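Side-chain contact in nucleoside-triphosphatase THEP1 (Aquifex aeolicus, PDB 1YE8), which hydrolyses nucleoside triphosphates to diphosphates and phosphate, acting on ATP, GTP, CTP, TTP and UTP without kinase activity: residues K57-K62 and K110-S115. Numbering follows the deposited sequence.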
loop_
_atom_site.group_PDB
_atom_site.type_symbol
_atom_site.label_atom_id
_atom_site.label_comp_id
_atom_site.label_asym_id
_atom_site.label_seq_id
_atom_site.Cartn_x
_atom_site.Cartn_y
_atom_site.Cartn_z
ATOM N N LYS A 57 -1.720 -4.820 13.583
ATOM C CA LYS A 57 -2.227 -3.851 14.551
ATOM C C LYS A 57 -3.391 -3.068 13.981
ATOM O O LYS A 57 -3.306 -2.570 12.846
ATOM C CB LYS A 57 -1.137 -2.871 14.989
ATOM C CG LYS A 57 -1.567 -2.001 16.176
ATOM C CD LYS A 57 -0.396 -1.278 16.821
ATOM C CE LYS A 57 0.575 -2.228 17.464
ATOM N NZ LYS A 57 -0.023 -2.932 18.624
ATOM N N ILE A 58 -4.464 -2.936 14.763
ATOM C CA ILE A 58 -5.556 -2.040 14.396
ATOM C C ILE A 58 -5.078 -0.607 14.582
ATOM O O ILE A 58 -4.701 -0.202 15.686
ATOM C CB ILE A 58 -6.831 -2.287 15.244
ATOM C CG1 ILE A 58 -7.369 -3.696 14.971
ATOM C CG2 ILE A 58 -7.898 -1.230 14.912
ATOM C CD1 ILE A 58 -8.563 -4.105 15.864
ATOM N N PHE A 59 -5.082 0.167 13.501
ATOM C CA PHE A 59 -4.675 1.567 13.580
ATOM C C PHE A 59 -5.792 2.567 13.292
ATOM O O PHE A 59 -5.605 3.761 13.457
ATOM C CB PHE A 59 -3.478 1.841 12.652
ATOM C CG PHE A 59 -3.818 1.834 11.165
ATOM C CD1 PHE A 59 -3.796 0.647 10.440
ATOM C CD2 PHE A 59 -4.118 3.014 10.505
ATOM C CE1 PHE A 59 -4.091 0.629 9.062
ATOM C CE2 PHE A 59 -4.435 3.007 9.129
ATOM C CZ PHE A 59 -4.413 1.801 8.411
ATOM N N SER A 60 -6.952 2.085 12.857
ATOM C CA SER A 60 -8.079 2.962 12.602
ATOM C C SER A 60 -9.326 2.217 13.023
ATOM O O SER A 60 -9.487 1.052 12.678
ATOM C CB SER A 60 -8.148 3.301 11.116
ATOM O OG SER A 60 -9.296 4.069 10.818
ATOM N N SER A 61 -10.200 2.875 13.782
ATOM C CA SER A 61 -11.378 2.191 14.314
ATOM C C SER A 61 -12.478 3.178 14.654
ATOM O O SER A 61 -12.202 4.300 15.083
ATOM C CB SER A 61 -11.024 1.391 15.584
ATOM O OG SER A 61 -12.168 0.739 16.152
ATOM N N LYS A 62 -13.722 2.732 14.485
ATOM C CA LYS A 62 -14.880 3.449 15.018
ATOM C C LYS A 62 -14.815 3.629 16.546
ATOM O O LYS A 62 -15.446 4.540 17.067
ATOM C CB LYS A 62 -16.184 2.761 14.594
ATOM C CG LYS A 62 -16.374 2.778 13.083
ATOM C CD LYS A 62 -17.730 2.284 12.651
ATOM C CE LYS A 62 -17.851 2.448 11.166
ATOM N NZ LYS A 62 -19.246 2.577 10.714
ATOM N N LYS A 110 -6.118 8.004 2.578
ATOM C CA LYS A 110 -6.350 9.082 3.515
ATOM C C LYS A 110 -5.967 8.736 4.965
ATOM O O LYS A 110 -5.355 9.550 5.646
ATOM C CB LYS A 110 -7.809 9.538 3.452
ATOM C CG LYS A 110 -8.038 10.842 4.208
ATOM C CD LYS A 110 -7.655 12.039 3.350
ATOM C CE LYS A 110 -8.071 13.346 3.993
ATOM N NZ LYS A 110 -7.446 13.505 5.339
HETATM N N MSE A 111 -6.316 7.538 5.425
HETATM C CA MSE A 111 -6.013 7.160 6.806
HETATM C C MSE A 111 -4.519 7.073 7.055
HETATM O O MSE A 111 -4.021 7.586 8.062
HETATM C CB MSE A 111 -6.691 5.855 7.167
HETATM C CG MSE A 111 -8.184 5.953 7.058
HETATM SE SE MSE A 111 -9.052 4.299 7.469
HETATM C CE MSE A 111 -7.919 3.062 6.522
ATOM N N GLU A 112 -3.787 6.519 6.100
ATOM C CA GLU A 112 -2.346 6.358 6.245
ATOM C C GLU A 112 -1.609 7.696 6.122
ATOM O O GLU A 112 -0.583 7.919 6.775
ATOM C CB GLU A 112 -1.831 5.366 5.194
ATOM C CG GLU A 112 -2.409 3.971 5.382
ATOM C CD GLU A 112 -3.735 3.713 4.676
ATOM O OE1 GLU A 112 -4.356 4.611 4.057
ATOM O OE2 GLU A 112 -4.172 2.537 4.713
ATOM N N LEU A 113 -2.143 8.581 5.287
ATOM C CA LEU A 113 -1.471 9.833 4.937
ATOM C C LEU A 113 -1.508 10.874 6.060
ATOM O O LEU A 113 -0.867 11.906 5.942
ATOM C CB LEU A 113 -2.003 10.390 3.603
ATOM C CG LEU A 113 -1.538 9.556 2.394
ATOM C CD1 LEU A 113 -2.336 9.932 1.159
ATOM C CD2 LEU A 113 -0.060 9.714 2.106
ATOM N N PHE A 114 -2.214 10.591 7.162
ATOM C CA PHE A 114 -2.094 11.436 8.350
ATOM C C PHE A 114 -0.690 11.371 8.948
ATOM O O PHE A 114 -0.307 12.258 9.707
ATOM C CB PHE A 114 -3.108 11.027 9.413
ATOM C CG PHE A 114 -4.504 11.496 9.152
ATOM C CD1 PHE A 114 -4.819 12.855 9.157
ATOM C CD2 PHE A 114 -5.521 10.580 8.953
ATOM C CE1 PHE A 114 -6.145 13.276 8.939
ATOM C CE2 PHE A 114 -6.835 11.002 8.736
ATOM C CZ PHE A 114 -7.138 12.342 8.725
ATOM N N SER A 115 0.090 10.354 8.595
ATOM C CA SER A 115 1.457 10.223 9.113
ATOM C C SER A 115 2.459 10.951 8.230
ATOM O O SER A 115 2.642 10.584 7.062
ATOM C CB SER A 115 1.827 8.738 9.215
ATOM O OG SER A 115 3.230 8.559 9.275
#
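A classic beta bulge in strand 56-61, where F59 and S60 both face F47 of the adjoining strand, turns two consecutive side chains of the antiparallel sheet toward the loop between strand 102-105 and helix 116-126, where F59 meets M111 and E112 and S60 meets M111. M111, a selenomethionine, extends to the strand. Its straight run through chi2 carries SE to S60, and the bend at chi3 (-43°) then turns the terminal methyl toward F59. SE lies 3.4 Å from S60 OG and 3.9 Å from S60 CB. This hydroxyl is buried here without a hydrogen-bond partner in the model. F59 meets M111 CB with the edge of its ring, CE2 lying 4.1 Å from it, while M111 CE comes within 4.2 Å of F59 CZ from out of the ring plane, the two side chains crossing at about a right angle. Also at the ring edge, F59 CZ comes within 3.8 Å of E112 OE2, near the ring plane, with the carboxylate tilted 51° from the ring. E112 arrives there through a bend at chi2 (88°), while its OE1 makes a weak hydrogen bond to the backbone N of G109, a predicted ATP-binding residue. F80 of helix 77-97 packs against both F59 and E112, whereas M111 also touches F47 and V75 on the strands flanking 56-61, so the antiparallel sheet and this helix meet the loop leading into helix 116-126.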